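Local structure of HTH-type transcriptional activator ampR (Citrobacter freundii, 3KOS) at residues K13-V19 / D42-H48; E57-Y61 / R190-M196. The protein regulates transcription of the AmpC beta-lactamase gene as a LysR-type DNA-binding factor, represented here by its effector-binding domain. All coordinates share one frame; numbering follows the deposited sequence.

Interaction 1 of 2, residues K13-V19 / D42-H48; sequences KLKIGVV and DLHISTH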
loop_
_atom_site.group_PDB
_atom_site.type_symbol
_atom_site.label_atom_id
_atom_site.label_comp_id
_atom_site.label_asym_id
_atom_site.label_seq_id
_atom_site.Cartn_x
_atom_site.Cartn_y
_atom_site.Cartn_z
ATOM N N LYS A 13 17.541 9.428 -18.604
ATOM C CA LYS A 13 16.974 8.951 -17.349
ATOM C C LYS A 13 15.821 9.831 -16.888
ATOM O O LYS A 13 15.869 11.051 -17.028
ATOM C CB LYS A 13 18.054 8.887 -16.276
ATOM C CG LYS A 13 17.587 8.243 -14.985
ATOM C CD LYS A 13 18.762 7.949 -14.078
ATOM C CE LYS A 13 18.299 7.399 -12.738
ATOM N NZ LYS A 13 19.456 7.165 -11.835
ATOM N N LEU A 14 14.778 9.200 -16.347
ATOM C CA LEU A 14 13.664 9.925 -15.752
ATOM C C LEU A 14 13.240 9.187 -14.484
ATOM O O LEU A 14 12.924 8.002 -14.535
ATOM C CB LEU A 14 12.494 10.011 -16.729
ATOM C CG LEU A 14 11.178 10.621 -16.236
ATOM C CD1 LEU A 14 11.385 12.042 -15.764
ATOM C CD2 LEU A 14 10.140 10.591 -17.345
ATOM N N LYS A 15 13.244 9.891 -13.358
ATOM C CA LYS A 15 12.948 9.260 -12.074
ATOM C C LYS A 15 11.657 9.830 -11.508
ATOM O O LYS A 15 11.536 11.039 -11.288
ATOM C CB LYS A 15 14.109 9.457 -11.092
ATOM C CG LYS A 15 14.112 8.422 -9.986
ATOM C CD LYS A 15 15.203 8.635 -8.927
ATOM C CE LYS A 15 15.057 7.568 -7.834
ATOM N NZ LYS A 15 15.938 7.795 -6.646
ATOM N N ILE A 16 10.680 8.958 -11.302
ATOM C CA ILE A 16 9.371 9.403 -10.864
ATOM C C ILE A 16 8.883 8.602 -9.658
ATOM O O ILE A 16 8.897 7.380 -9.679
ATOM C CB ILE A 16 8.351 9.294 -11.991
ATOM C CG1 ILE A 16 8.838 10.098 -13.209
ATOM C CG2 ILE A 16 7.003 9.800 -11.531
ATOM C CD1 ILE A 16 7.765 10.372 -14.233
ATOM N N GLY A 17 8.452 9.313 -8.622
ATOM C CA GLY A 17 7.867 8.697 -7.438
ATOM C C GLY A 17 6.356 8.852 -7.489
ATOM O O GLY A 17 5.848 9.972 -7.495
ATOM N N VAL A 18 5.638 7.729 -7.506
ATOM C CA VAL A 18 4.206 7.736 -7.778
ATOM C C VAL A 18 3.424 7.200 -6.572
ATOM O O VAL A 18 3.727 6.119 -6.085
ATOM C CB VAL A 18 3.877 6.833 -9.003
ATOM C CG1 VAL A 18 2.385 6.913 -9.347
ATOM C CG2 VAL A 18 4.713 7.250 -10.216
ATOM N N VAL A 19 2.419 7.934 -6.104
ATOM C CA VAL A 19 1.588 7.404 -5.018
ATOM C C VAL A 19 1.016 6.053 -5.470
ATOM O O VAL A 19 0.555 5.912 -6.603
ATOM C CB VAL A 19 0.481 8.406 -4.579
ATOM C CG1 VAL A 19 -0.434 8.801 -5.765
ATOM C CG2 VAL A 19 -0.330 7.842 -3.423
ATOM N N ASP A 42 14.568 6.216 -20.165
ATOM C CA ASP A 42 14.818 5.179 -19.164
ATOM C C ASP A 42 14.053 5.584 -17.906
ATOM O O ASP A 42 14.508 6.407 -17.106
ATOM C CB ASP A 42 16.320 5.079 -18.905
ATOM C CG ASP A 42 16.674 4.118 -17.780
ATOM O OD1 ASP A 42 15.827 3.285 -17.397
ATOM O OD2 ASP A 42 17.815 4.212 -17.272
ATOM N N LEU A 43 12.866 5.018 -17.761
ATOM C CA LEU A 43 11.948 5.431 -16.710
ATOM C C LEU A 43 12.168 4.605 -15.445
ATOM O O LEU A 43 12.033 3.385 -15.465
ATOM C CB LEU A 43 10.508 5.272 -17.203
ATOM C CG LEU A 43 9.389 5.631 -16.231
ATOM C CD1 LEU A 43 9.561 7.058 -15.759
ATOM C CD2 LEU A 43 8.037 5.445 -16.912
ATOM N N HIS A 44 12.514 5.282 -14.354
ATOM C CA HIS A 44 12.702 4.638 -13.061
ATOM C C HIS A 44 11.511 4.976 -12.170
ATOM O O HIS A 44 11.394 6.096 -11.691
ATOM C CB HIS A 44 13.973 5.150 -12.392
ATOM C CG HIS A 44 15.228 4.750 -13.099
ATOM N ND1 HIS A 44 16.212 4.000 -12.495
ATOM C CD2 HIS A 44 15.651 4.982 -14.364
ATOM C CE1 HIS A 44 17.197 3.797 -13.354
ATOM N NE2 HIS A 44 16.879 4.380 -14.497
ATOM N N ILE A 45 10.629 4.008 -11.953
ATOM C CA ILE A 45 9.442 4.250 -11.147
ATOM C C ILE A 45 9.593 3.690 -9.744
ATOM O O ILE A 45 10.052 2.566 -9.570
ATOM C CB ILE A 45 8.215 3.595 -11.776
ATOM C CG1 ILE A 45 7.961 4.221 -13.145
ATOM C CG2 ILE A 45 7.006 3.756 -10.868
ATOM C CD1 ILE A 45 6.819 3.609 -13.866
ATOM N N SER A 46 9.214 4.486 -8.753
ATOM C CA SER A 46 9.130 4.006 -7.375
ATOM C C SER A 46 7.788 4.463 -6.831
ATOM O O SER A 46 7.236 5.442 -7.321
ATOM C CB SER A 46 10.276 4.570 -6.533
ATOM O OG SER A 46 10.245 5.987 -6.526
ATOM N N THR A 47 7.237 3.740 -5.860
ATOM C CA THR A 47 5.955 4.140 -5.293
ATOM C C THR A 47 6.131 4.691 -3.884
ATOM O O THR A 47 7.113 4.392 -3.202
ATOM C CB THR A 47 4.925 2.975 -5.265
ATOM O OG1 THR A 47 5.394 1.950 -4.385
ATOM C CG2 THR A 47 4.724 2.399 -6.668
ATOM N N HIS A 48 5.168 5.492 -3.455
ATOM C CA HIS A 48 5.183 6.067 -2.116
ATOM C C HIS A 48 3.751 6.126 -1.590
ATOM O O HIS A 48 2.807 5.796 -2.317
ATOM C CB HIS A 48 5.848 7.456 -2.122
ATOM C CG HIS A 48 5.223 8.444 -3.070
ATOM N ND1 HIS A 48 4.034 9.088 -2.799
ATOM C CD2 HIS A 48 5.643 8.927 -4.265
ATOM C CE1 HIS A 48 3.741 9.909 -3.791
ATOM N NE2 HIS A 48 4.699 9.829 -4.693
#

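Interaction 2 of 2, residues E57-Y61 / R190-M196; sequences EGLDY and RPETPAM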
loop_
_atom_site.group_PDB
_atom_site.type_symbol
_atom_site.label_atom_id
_atom_site.label_comp_id
_atom_site.label_asym_id
_atom_site.label_seq_id
_atom_site.Cartn_x
_atom_site.Cartn_y
_atom_site.Cartn_z
ATOM N N GLU A 57 14.698 11.946 -2.112
ATOM C CA GLU A 57 14.709 10.750 -2.948
ATOM C C GLU A 57 15.308 10.995 -4.325
ATOM O O GLU A 57 15.419 10.072 -5.125
ATOM C CB GLU A 57 13.302 10.160 -3.080
ATOM C CG GLU A 57 12.764 9.601 -1.779
ATOM C CD GLU A 57 11.520 8.738 -1.970
ATOM O OE1 GLU A 57 11.201 8.369 -3.128
ATOM O OE2 GLU A 57 10.863 8.426 -0.955
ATOM N N GLY A 58 15.712 12.234 -4.592
ATOM C CA GLY A 58 16.283 12.574 -5.881
ATOM C C GLY A 58 15.323 12.330 -7.034
ATOM O O GLY A 58 15.726 11.897 -8.116
ATOM N N LEU A 59 14.051 12.634 -6.814
ATOM C CA LEU A 59 13.043 12.467 -7.855
ATOM C C LEU A 59 13.050 13.607 -8.867
ATOM O O LEU A 59 13.346 14.751 -8.521
ATOM C CB LEU A 59 11.653 12.383 -7.231
ATOM C CG LEU A 59 11.430 11.272 -6.201
ATOM C CD1 LEU A 59 10.015 11.376 -5.647
ATOM C CD2 LEU A 59 11.683 9.896 -6.814
ATOM N N ASP A 60 12.704 13.296 -10.111
ATOM C CA ASP A 60 12.421 14.345 -11.094
ATOM C C ASP A 60 10.997 14.854 -10.912
ATOM O O ASP A 60 10.768 16.059 -10.760
ATOM C CB ASP A 60 12.636 13.809 -12.514
ATOM C CG ASP A 60 14.089 13.482 -12.786
ATOM O OD1 ASP A 60 14.948 14.339 -12.478
ATOM O OD2 ASP A 60 14.380 12.383 -13.290
ATOM N N TYR A 61 10.044 13.917 -10.915
ATOM C CA TYR A 61 8.635 14.215 -10.728
ATOM C C TYR A 61 8.066 13.406 -9.565
ATOM O O TYR A 61 8.538 12.306 -9.273
ATOM C CB TYR A 61 7.838 13.803 -11.961
ATOM C CG TYR A 61 7.786 14.818 -13.086
ATOM C CD1 TYR A 61 7.569 16.169 -12.834
ATOM C CD2 TYR A 61 7.896 14.406 -14.406
ATOM C CE1 TYR A 61 7.490 17.089 -13.880
ATOM C CE2 TYR A 61 7.824 15.314 -15.446
ATOM C CZ TYR A 61 7.624 16.649 -15.177
ATOM O OH TYR A 61 7.547 17.533 -16.237
ATOM N N ARG A 190 14.094 22.040 -9.160
ATOM C CA ARG A 190 14.537 20.895 -9.955
ATOM C C ARG A 190 14.453 21.253 -11.439
ATOM O O ARG A 190 13.398 21.659 -11.920
ATOM C CB ARG A 190 13.656 19.673 -9.673
ATOM C CG ARG A 190 14.102 18.388 -10.375
ATOM C CD ARG A 190 15.153 17.642 -9.574
ATOM N NE ARG A 190 15.639 16.439 -10.249
ATOM C CZ ARG A 190 16.417 15.525 -9.675
ATOM N NH1 ARG A 190 16.790 15.671 -8.404
ATOM N NH2 ARG A 190 16.816 14.458 -10.357
ATOM N N PRO A 191 15.568 21.112 -12.166
ATOM C CA PRO A 191 15.592 21.457 -13.593
ATOM C C PRO A 191 14.656 20.566 -14.401
ATOM O O PRO A 191 14.639 19.358 -14.196
ATOM C CB PRO A 191 17.042 21.172 -14.001
ATOM C CG PRO A 191 17.818 21.197 -12.730
ATOM C CD PRO A 191 16.889 20.682 -11.675
ATOM N N GLU A 192 13.885 21.162 -15.301
ATOM C CA GLU A 192 13.009 20.393 -16.180
ATOM C C GLU A 192 13.760 19.930 -17.426
ATOM O O GLU A 192 14.256 20.748 -18.207
ATOM C CB GLU A 192 11.796 21.232 -16.561
ATOM C CG GLU A 192 10.746 20.505 -17.358
ATOM C CD GLU A 192 9.728 21.460 -17.953
ATOM O OE1 GLU A 192 10.060 22.148 -18.949
ATOM O OE2 GLU A 192 8.598 21.532 -17.428
ATOM N N THR A 193 13.841 18.613 -17.603
ATOM C CA THR A 193 14.548 17.996 -18.719
ATOM C C THR A 193 13.585 17.701 -19.861
ATOM O O THR A 193 12.369 17.736 -19.678
ATOM C CB THR A 193 15.168 16.652 -18.293
ATOM O OG1 THR A 193 14.108 15.760 -17.903
ATOM C CG2 THR A 193 16.141 16.847 -17.126
ATOM N N PRO A 194 14.125 17.411 -21.056
ATOM C CA PRO A 194 13.266 17.005 -22.173
ATOM C C PRO A 194 12.469 15.738 -21.859
ATOM O O PRO A 194 11.313 15.630 -22.267
ATOM C CB PRO A 194 14.264 16.720 -23.303
ATOM C CG PRO A 194 15.487 17.484 -22.941
ATOM C CD PRO A 194 15.536 17.565 -21.450
ATOM N N ALA A 195 13.090 14.789 -21.172
ATOM C CA ALA A 195 12.417 13.535 -20.821
ATOM C C ALA A 195 11.210 13.821 -19.929
ATOM O O ALA A 195 10.151 13.216 -20.089
ATOM C CB ALA A 195 13.378 12.595 -20.121
HETATM N N MSE A 196 11.371 14.753 -18.995
HETATM C CA MSE A 196 10.261 15.155 -18.132
HETATM C C MSE A 196 9.131 15.791 -18.938
HETATM O O MSE A 196 7.961 15.437 -18.769
HETATM C CB MSE A 196 10.751 16.097 -17.024
HETATM C CG MSE A 196 11.680 15.404 -16.029
HETATM SE SE MSE A 196 12.690 16.694 -14.926
HETATM C CE MSE A 196 11.187 17.517 -13.987
HETATM O O HOH W 1 14.795 13.640 -16.428
HETATM O O HOH W 2 15.823 17.151 -13.203
HETATM O O HOH W 3 7.819 20.061 -15.346
#

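Interaction 1 of 2, residues K13-V19 / D42-H48
Strands 13-19 and 42-48 pair in parallel, from K13 beside D42 to V19 beside H48, and form the strand-strand contact of a beta-alpha-beta unit whose crossover is helix 20-37, part of the LysR-type effector-binding domain of the periplasmic-binding-protein clan. Six backbone hydrogen bonds zip them together. As usual in a parallel ladder, alternate residues of 13-19 do the bonding: L14, I16 and V18 each donate and accept, beginning with L14 N to D42 O (2.9 Å) and ending with H48 N on V18 O (3.1 Å).

On the sheet face of K13, K15, H44 and H48, two imidazoles are held differently. The extended K13 chain crosses the H44 side chain at about a right angle and sets CE over the ring centre, 3.8 Å from the centroid, a CH-pi contact. The ring's rotation is fixed from within its own strand, where H44 NE2 donates to D42 OD2 (2.9 Å), arriving from above the carboxylate plane. At the far end chi1 of 56° sets H48 CG between the backbone N and the carbonyl carbon, and the ring folds over strand 13-19, with V19 N and V18 C against one face, toward its rim. Its NE2 makes a weak bond to G17 O (3.0 Å), and ND1 accepts from the backbone N of N50. G17, lacking a side chain, leaves this ring its place.

The opposite face is apolar: L14 and L43 run side by side, CD2 to CD1 at 3.9 Å, and I16 CG1 also reaches L43 CD1 (4.0 Å). Helix 20-37 covers V18, L43 and I45, while F199 of helix 194-209 packs on L14, I16 and L43. Strand 61-66 borders 13-19 on its other edge, and strand 42-48, outermost in its own sheet, bonds through I45 and T47 to the second subunit.

Interaction 2 of 2, residues E57-Y61 / R190-M196
D60 turns its carboxylate to the guanidinium of R190 in a salt bridge, the two planes 66° apart. NE and NH2 of R190 converge on a single oxygen: NH2 lies 2.8 Å from D60 OD1, meeting it from above the carboxylate plane, while NE makes a weak bond to the same atom (3.1 Å). A bend at chi2 (86°) swings the arginine back over the loop, where L59 O sits above one guanidinium face.

Beside this polar pair, M196, a selenomethionine, crosses D60 at about a right angle, with SE 3.8 Å from D60 CB. It then bends at chi3 (64°) to lay CE over one face of the Y61 ring, 3.9 Å from the centroid, in a CH-pi contact; SE stands farther off above the ring, 5.1 Å from the centroid, a Met-aromatic contact. M196 CB closes on Y61 CE2 at 3.4 Å. The phenol OH bonds to S200 and to a water that donates to E192 OE2; E192 OE1 forms a salt bridge with R197.

D60 OD1 thus gathers two arginine donors and a water that also reaches P191 O, while OD2 accepts from K15 N. Such donors would be expected to favour the ionised carboxylate. The salt bridge ties the loop before strand 61-66 to the segment leading into helix 194-209.

Overall arrangement
Interaction 1 is mostly buried and rests on a regular backbone ladder within the central sheet, whereas interaction 2 is partly buried, lies farther from the centre of the chain and relies on side chains and waters between irregular segments. The centres of interaction 1 and interaction 2 are about 10 Å apart, and the two touch directly. K15 NZ reaches across as a probable donor to E57 O. On the apolar face, L14 CD1 meets M196 CG at 3.4 Å, so helix 194-209, which supplies M196 to interaction 2, also borders interaction 1. Interaction 2 combines a salt bridge with M196-Y61 packing, where interaction 1 has aliphatic packing on one face and imidazoles on the other.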